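Long-range contacts in obscurin (Homo sapiens, PDB 2YZ8), which is a giant muscle protein with kinase and RhoGEF signalling regions, in which this Ig-like domain probably serves as a structural or protein-binding module: residues G51-L56 against L65-L70; V20-A25 against L70-S75; A37-C42 against A61-V66. All coordinates share one frame; numbering follows the deposited sequence.

Contact 1: residues G51-L56 against L65-L70; sequences GDKYSL and LVVRNL
Residues Tyr54-Leu56 run antiparallel to Leu65-Val67, the two short strand axes approaching to 4.8 Å at an angle of 167°. Ser55 and Val66 are the hydrogen-bonded pair of this D-E hairpin: Ser55 N gives to Val66 O and Val66 N to Ser55 O, each at 2.9 Å. The flanking pairs, Tyr54 with Val67 and Leu56 with Leu65, are non-hydrogen-bonded, and their side chains lie side by side on the face turned to the core, where Leu65 and Val67 also meet Tyr78. Leu65 CD1 sits 4.0 Å from both Tyr54 CB and Leu56 CD1. Beyond the strands pairing continues through Arg68 N to Lys53 O, 2.9 Å long and nearly straight at 171°. Lys53 lays its CG over the centre of the Tyr54 ring; its chain bends at chi2, and farther out NZ donates to Arg68 O at 2.8 Å and has a salt bridge to Asp74. The Arg68 chain bends at chi3 (-79°), which turns NE toward Asp52 O. Ser55 CB lies 3.4 Å above one guanidinium face, offset toward its rim, while Ser55 OG bonds to Arg57. Arg68 NH2 comes within 2.7 Å of Gly51 O, but at an angle poor for hydrogen bonding. The guanidinium charge is probably stabilised electrostatically by the nearby carbonyl oxygens of the turn, Gly51 to Lys53, and of Tyr54, the first strand residue.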
# COMPACT_ATOMS: atom_id res chain seq x y z
N GLY A 51 8.20 9.75 0.68
CA GLY A 51 8.30 11.12 1.20
C GLY A 51 7.81 11.19 2.63
O GLY A 51 7.92 10.22 3.38
N ASP A 52 7.28 12.35 3.02
CA ASP A 52 6.71 12.52 4.36
C ASP A 52 5.36 11.81 4.48
O ASP A 52 5.04 11.26 5.53
CB ASP A 52 6.56 14.01 4.70
CG ASP A 52 7.90 14.70 4.96
OD1 ASP A 52 8.96 14.04 4.89
OD2 ASP A 52 7.89 15.92 5.25
N LYS A 53 4.60 11.81 3.39
CA LYS A 53 3.28 11.18 3.36
C LYS A 53 3.34 9.66 3.29
O LYS A 53 2.64 8.97 4.04
CB LYS A 53 2.46 11.72 2.18
CG LYS A 53 0.99 11.32 2.22
CD LYS A 53 0.27 12.11 3.30
CE LYS A 53 -1.07 11.51 3.63
NZ LYS A 53 -1.68 12.17 4.80
N TYR A 54 4.16 9.15 2.37
CA TYR A 54 4.25 7.72 2.13
C TYR A 54 5.62 7.19 2.48
O TYR A 54 6.64 7.79 2.11
CB TYR A 54 3.94 7.40 0.66
CG TYR A 54 2.68 8.04 0.14
CD1 TYR A 54 1.42 7.52 0.45
CD2 TYR A 54 2.74 9.16 -0.68
CE1 TYR A 54 0.26 8.11 -0.03
CE2 TYR A 54 1.58 9.77 -1.16
CZ TYR A 54 0.35 9.23 -0.84
OH TYR A 54 -0.78 9.83 -1.33
N SER A 55 5.65 6.07 3.18
CA SER A 55 6.88 5.35 3.43
C SER A 55 6.77 3.98 2.78
O SER A 55 5.83 3.22 3.06
CB SER A 55 7.14 5.23 4.94
OG SER A 55 8.37 4.59 5.20
N LEU A 56 7.70 3.68 1.87
CA LEU A 56 7.69 2.42 1.13
C LEU A 56 8.76 1.52 1.71
O LEU A 56 9.94 1.84 1.66
CB LEU A 56 7.97 2.65 -0.36
CG LEU A 56 6.88 3.24 -1.26
CD1 LEU A 56 6.58 4.70 -0.91
CD2 LEU A 56 7.30 3.11 -2.71
N LEU A 65 3.37 -0.44 2.70
CA LEU A 65 3.19 1.00 2.45
C LEU A 65 2.57 1.65 3.68
O LEU A 65 1.49 1.26 4.13
CB LEU A 65 2.30 1.26 1.22
CG LEU A 65 1.86 2.72 0.98
CD1 LEU A 65 2.99 3.57 0.42
CD2 LEU A 65 0.62 2.80 0.09
N VAL A 66 3.26 2.64 4.21
CA VAL A 66 2.77 3.39 5.35
C VAL A 66 2.25 4.73 4.84
O VAL A 66 2.96 5.48 4.18
CB VAL A 66 3.86 3.57 6.44
CG1 VAL A 66 3.27 4.24 7.68
CG2 VAL A 66 4.45 2.22 6.82
N VAL A 67 0.98 4.99 5.13
CA VAL A 67 0.34 6.26 4.80
C VAL A 67 0.20 7.01 6.11
O VAL A 67 -0.64 6.67 6.94
CB VAL A 67 -1.05 6.06 4.16
CG1 VAL A 67 -1.59 7.37 3.62
CG2 VAL A 67 -0.99 5.01 3.05
N ARG A 68 1.04 8.03 6.31
CA ARG A 68 1.07 8.76 7.57
C ARG A 68 0.07 9.92 7.58
O ARG A 68 -0.42 10.33 6.52
CB ARG A 68 2.49 9.25 7.86
CG ARG A 68 3.44 8.13 8.25
CD ARG A 68 4.89 8.58 8.30
NE ARG A 68 5.47 8.64 6.96
CZ ARG A 68 6.76 8.49 6.70
NH1 ARG A 68 7.63 8.25 7.67
NH2 ARG A 68 7.19 8.58 5.45
N ASN A 69 -0.24 10.42 8.78
CA ASN A 69 -1.21 11.50 8.97
C ASN A 69 -2.50 11.32 8.15
O ASN A 69 -2.86 12.18 7.33
CB ASN A 69 -0.57 12.87 8.68
CG ASN A 69 0.58 13.20 9.63
OD1 ASN A 69 1.53 12.42 9.78
ND2 ASN A 69 0.52 14.37 10.26
N LEU A 70 -3.19 10.20 8.39
CA LEU A 70 -4.39 9.87 7.62
C LEU A 70 -5.47 10.93 7.68
O LEU A 70 -5.89 11.36 8.77
CB LEU A 70 -4.97 8.52 8.06
CG LEU A 70 -4.55 7.26 7.31
CD1 LEU A 70 -5.37 6.11 7.82
CD2 LEU A 70 -4.73 7.40 5.80

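Contact 2: residues V20-A25 against L70-S75; sequences VLEGGA and LRPQDS
The type II turn from Leu21 to Gly24, which links the A' and B strands of the immunoglobulin fold, meets Leu70 at the start of the E-F loop. Two backbone bonds join them. Gly23 N donates to Leu70 O at 2.7 Å, tilted from the carbonyl plane. In the other direction Leu70 N reaches Gly24 O at 3.2 Å, almost straight (174°) but from above the carbonyl plane. Gly23 has phi 91°, where a CB would be jammed against the carbonyl oxygen of Glu22. Leu70 crosses Val20 at about a right angle, its CD1 pressed to Val20 CG1 at 3.5 Å, and both side chains also touch Leu91 of strand 85-94. The same contact buries Leu21 O, which has no hydrogen-bond partner in the model. Glu22 has CG anti to the backbone N (chi1 -166°), which sets CG 3.7 Å from Leu70 O. Its extended chain then carries OE2 to 3.6 Å from Pro72 CD. An alanine in place of Glu22 would probably strip this cover from Leu70 O and the Pro72 ring and open a gap at the surface. Within the loop Arg71 holds Asp74 side-on, NE reaching OD2 at 3.1 Å and NH2 reaching OD1 at 2.7 Å. Arg71 N also donates to OD2, from the same carboxylate face as NE, and Lys53 adds a salt bridge. The loop contains a 3-10 segment, 72-74, and the bond from Tyr78 OH to Asp74 O, four residues earlier, is the tyrosine corner typical of immunoglobulin domains.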
# COMPACT_ATOMS: atom_id res chain seq x y z
N VAL A 20 -9.45 2.34 8.72
CA VAL A 20 -8.60 2.94 9.75
C VAL A 20 -9.18 4.28 10.20
O VAL A 20 -9.78 4.99 9.39
CB VAL A 20 -7.14 3.15 9.23
CG1 VAL A 20 -6.25 3.75 10.31
CG2 VAL A 20 -6.54 1.85 8.73
N LEU A 21 -8.99 4.61 11.47
CA LEU A 21 -9.39 5.92 12.01
C LEU A 21 -8.59 7.06 11.39
O LEU A 21 -7.41 6.90 11.07
CB LEU A 21 -9.24 5.96 13.54
CG LEU A 21 -10.29 5.37 14.50
CD1 LEU A 21 -11.72 5.78 14.13
CD2 LEU A 21 -10.17 3.85 14.61
N GLU A 22 -9.23 8.21 11.25
CA GLU A 22 -8.59 9.46 10.86
C GLU A 22 -7.45 9.81 11.82
O GLU A 22 -7.55 9.54 13.02
CB GLU A 22 -9.64 10.58 10.87
CG GLU A 22 -9.22 11.88 10.18
CD GLU A 22 -10.24 13.00 10.36
OE1 GLU A 22 -11.22 12.83 11.12
OE2 GLU A 22 -10.05 14.06 9.73
N GLY A 23 -6.37 10.38 11.29
CA GLY A 23 -5.27 10.87 12.12
C GLY A 23 -4.14 9.88 12.39
O GLY A 23 -3.04 10.28 12.79
N GLY A 24 -4.41 8.60 12.18
CA GLY A 24 -3.43 7.56 12.48
C GLY A 24 -2.40 7.35 11.39
O GLY A 24 -1.97 8.30 10.72
N ALA A 25 -1.99 6.10 11.22
CA ALA A 25 -1.17 5.69 10.09
C ALA A 25 -1.77 4.40 9.54
O ALA A 25 -2.14 3.51 10.30
CB ALA A 25 0.27 5.47 10.52
N LEU A 70 -3.19 10.20 8.39
CA LEU A 70 -4.39 9.87 7.62
C LEU A 70 -5.47 10.93 7.68
O LEU A 70 -5.89 11.36 8.77
CB LEU A 70 -4.97 8.52 8.06
CG LEU A 70 -4.55 7.26 7.31
CD1 LEU A 70 -5.37 6.11 7.82
CD2 LEU A 70 -4.73 7.40 5.80
N ARG A 71 -5.90 11.36 6.50
CA ARG A 71 -7.01 12.28 6.31
C ARG A 71 -8.05 11.52 5.48
O ARG A 71 -7.70 10.54 4.82
CB ARG A 71 -6.55 13.50 5.53
CG ARG A 71 -5.42 14.30 6.14
CD ARG A 71 -4.76 15.17 5.07
NE ARG A 71 -4.16 14.34 4.02
CZ ARG A 71 -3.86 14.77 2.80
NH1 ARG A 71 -4.11 16.02 2.43
NH2 ARG A 71 -3.31 13.93 1.93
N PRO A 72 -9.33 11.97 5.49
CA PRO A 72 -10.32 11.33 4.61
C PRO A 72 -9.94 11.34 3.12
O PRO A 72 -10.29 10.41 2.39
CB PRO A 72 -11.59 12.17 4.83
CG PRO A 72 -11.41 12.81 6.16
CD PRO A 72 -9.93 13.05 6.30
N GLN A 73 -9.23 12.38 2.67
CA GLN A 73 -8.77 12.50 1.28
C GLN A 73 -7.71 11.47 0.91
O GLN A 73 -7.38 11.33 -0.28
CB GLN A 73 -8.18 13.90 1.02
CG GLN A 73 -9.14 15.05 1.18
CD GLN A 73 -8.99 15.78 2.51
OE1 GLN A 73 -9.26 16.98 2.60
NE2 GLN A 73 -8.58 15.06 3.54
N ASP A 74 -7.15 10.79 1.91
CA ASP A 74 -6.16 9.74 1.68
C ASP A 74 -6.83 8.40 1.41
O ASP A 74 -6.17 7.44 1.02
CB ASP A 74 -5.23 9.59 2.89
CG ASP A 74 -4.35 10.80 3.12
OD1 ASP A 74 -3.78 11.33 2.14
OD2 ASP A 74 -4.20 11.22 4.29
N SER A 75 -8.14 8.33 1.63
CA SER A 75 -8.89 7.10 1.41
C SER A 75 -9.06 6.84 -0.09
O SER A 75 -9.00 7.78 -0.90
CB SER A 75 -10.25 7.16 2.11
OG SER A 75 -11.14 8.03 1.43

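Contact 3: residues A37-C42 against A61-V66; sequences APVKWC and AMLELV
Trp41 NE1 donates to a water at 2.9 Å, and that water donates in turn, weakly, to Glu64 O, bridging the two segments where no direct hydrogen bond does. The bridge links the two sheets of the immunoglobulin beta-sandwich, from strand C (40-43) to strand E (62-67). The axes of the short segments pass 9.4 Å apart at 39°, a separation that fits face-to-face packing of two sheets rather than pairing within one. With CG anti to its carbonyl carbon (chi1 -71°), Trp41 sets CG nearer to strand 62-67 than CB, and its indole and the Leu65 side chain pass each other in contrary senses. Leu65 CB stands over the six-membered ring, 3.6 Å from its centroid and only 6° off the normal, a CH-pi contact. Trp41 CZ2 approaches Leu63 CB at 4.0 Å. The indole also touches Cys30 and Cys80, which hold the canonical cysteine positions of strands B and F, so Trp41 is the core tryptophan of the fold. Nearer the N-terminal ends of the two segments, Val39 and Leu63 meet tip to tip, with both methyls of each engaged: Val39 CG1 is 3.6 Å from Leu63 CD1, and Val39 CG2 is 3.7 Å from Leu63 CD2.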
# COMPACT_ATOMS: atom_id res chain seq x y z
N ALA A 37 12.71 -6.84 -6.30
CA ALA A 37 12.54 -5.39 -6.26
C ALA A 37 12.99 -4.76 -7.58
O ALA A 37 13.71 -5.40 -8.35
CB ALA A 37 13.33 -4.80 -5.09
N PRO A 38 12.56 -3.51 -7.86
CA PRO A 38 11.65 -2.67 -7.08
C PRO A 38 10.17 -2.87 -7.41
O PRO A 38 9.81 -3.21 -8.53
CB PRO A 38 12.09 -1.26 -7.46
CG PRO A 38 12.52 -1.38 -8.87
CD PRO A 38 13.06 -2.79 -9.05
N VAL A 39 9.32 -2.66 -6.41
CA VAL A 39 7.89 -2.65 -6.65
C VAL A 39 7.44 -1.19 -6.79
O VAL A 39 8.14 -0.28 -6.35
CB VAL A 39 7.09 -3.37 -5.53
CG1 VAL A 39 7.48 -4.86 -5.48
CG2 VAL A 39 7.32 -2.69 -4.18
N LYS A 40 6.29 -0.99 -7.42
CA LYS A 40 5.70 0.34 -7.52
C LYS A 40 4.37 0.33 -6.78
O LYS A 40 3.59 -0.62 -6.91
CB LYS A 40 5.51 0.75 -8.98
CG LYS A 40 6.83 0.88 -9.75
N TRP A 41 4.13 1.37 -5.99
CA TRP A 41 2.85 1.57 -5.32
C TRP A 41 2.09 2.71 -5.98
O TRP A 41 2.69 3.68 -6.45
CB TRP A 41 3.08 1.90 -3.84
CG TRP A 41 3.57 0.75 -3.00
CD1 TRP A 41 4.87 0.39 -2.78
CD2 TRP A 41 2.76 -0.17 -2.24
NE1 TRP A 41 4.92 -0.70 -1.94
CE2 TRP A 41 3.65 -1.06 -1.59
CE3 TRP A 41 1.39 -0.32 -2.05
CZ2 TRP A 41 3.19 -2.09 -0.76
CZ3 TRP A 41 0.93 -1.34 -1.23
CH2 TRP A 41 1.84 -2.22 -0.60
N CYS A 42 0.76 2.57 -6.03
CA CYS A 42 -0.09 3.58 -6.65
C CYS A 42 -1.28 3.93 -5.78
O CYS A 42 -1.80 3.10 -5.04
CB CYS A 42 -0.62 3.08 -8.00
SG CYS A 42 0.64 2.78 -9.20
N ALA A 61 10.36 -10.73 1.21
CA ALA A 61 9.22 -10.79 0.30
C ALA A 61 8.01 -9.99 0.81
O ALA A 61 7.04 -9.77 0.06
CB ALA A 61 8.83 -12.23 0.05
N MSE A 62 8.07 -9.54 2.06
CA MSE A 62 7.01 -8.72 2.65
C MSE A 62 7.14 -7.27 2.18
O MSE A 62 8.20 -6.64 2.31
CB MSE A 62 7.03 -8.76 4.18
CG MSE A 62 7.54 -10.06 4.82
SE MSE A 62 6.21 -11.42 5.27
CE MSE A 62 7.32 -12.52 6.41
N LEU A 63 6.04 -6.74 1.66
CA LEU A 63 5.97 -5.37 1.17
C LEU A 63 5.00 -4.56 2.02
O LEU A 63 3.95 -5.06 2.43
CB LEU A 63 5.53 -5.33 -0.29
CG LEU A 63 6.44 -6.01 -1.32
CD1 LEU A 63 5.71 -6.13 -2.63
CD2 LEU A 63 7.75 -5.25 -1.48
N GLU A 64 5.35 -3.30 2.27
CA GLU A 64 4.60 -2.47 3.20
C GLU A 64 4.56 -1.02 2.71
O GLU A 64 5.60 -0.46 2.34
CB GLU A 64 5.26 -2.57 4.57
CG GLU A 64 4.60 -1.80 5.69
CD GLU A 64 5.36 -1.90 7.00
OE1 GLU A 64 5.26 -0.96 7.82
OE2 GLU A 64 6.06 -2.91 7.22
N LEU A 65 3.37 -0.44 2.70
CA LEU A 65 3.19 1.00 2.45
C LEU A 65 2.57 1.65 3.68
O LEU A 65 1.49 1.26 4.13
CB LEU A 65 2.30 1.26 1.22
CG LEU A 65 1.86 2.72 0.98
CD1 LEU A 65 2.99 3.57 0.42
CD2 LEU A 65 0.62 2.80 0.09
N VAL A 66 3.26 2.64 4.21
CA VAL A 66 2.77 3.39 5.35
C VAL A 66 2.25 4.73 4.84
O VAL A 66 2.96 5.48 4.18
CB VAL A 66 3.86 3.57 6.44
CG1 VAL A 66 3.27 4.24 7.68
CG2 VAL A 66 4.45 2.22 6.82
O HOH W 1 7.27 -1.51 -0.52

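How the contacts relate
Contact 3 is the buried one, a side-chain contact between the two sheets. Contact 1 joins strands within one sheet and is partly buried, Leu65 and Val67 turned inward while Lys53 and Arg68 are partly exposed; contact 2, at the surface, ties a strand end and its turn to the E-F loop. Contacts 1 and 3 share strand 62-67: Leu65 serves both, and Leu56 packs against Trp41. Contacts 1 and 2 share Leu70 and are joined by the Lys53-Asp74 salt bridge. Apolar packing thus dominates contact 3, backbone bonding contact 1, and two backbone bonds with Val-Leu packing contact 2, whose ion pairs lie inside the loop or reach contact 1.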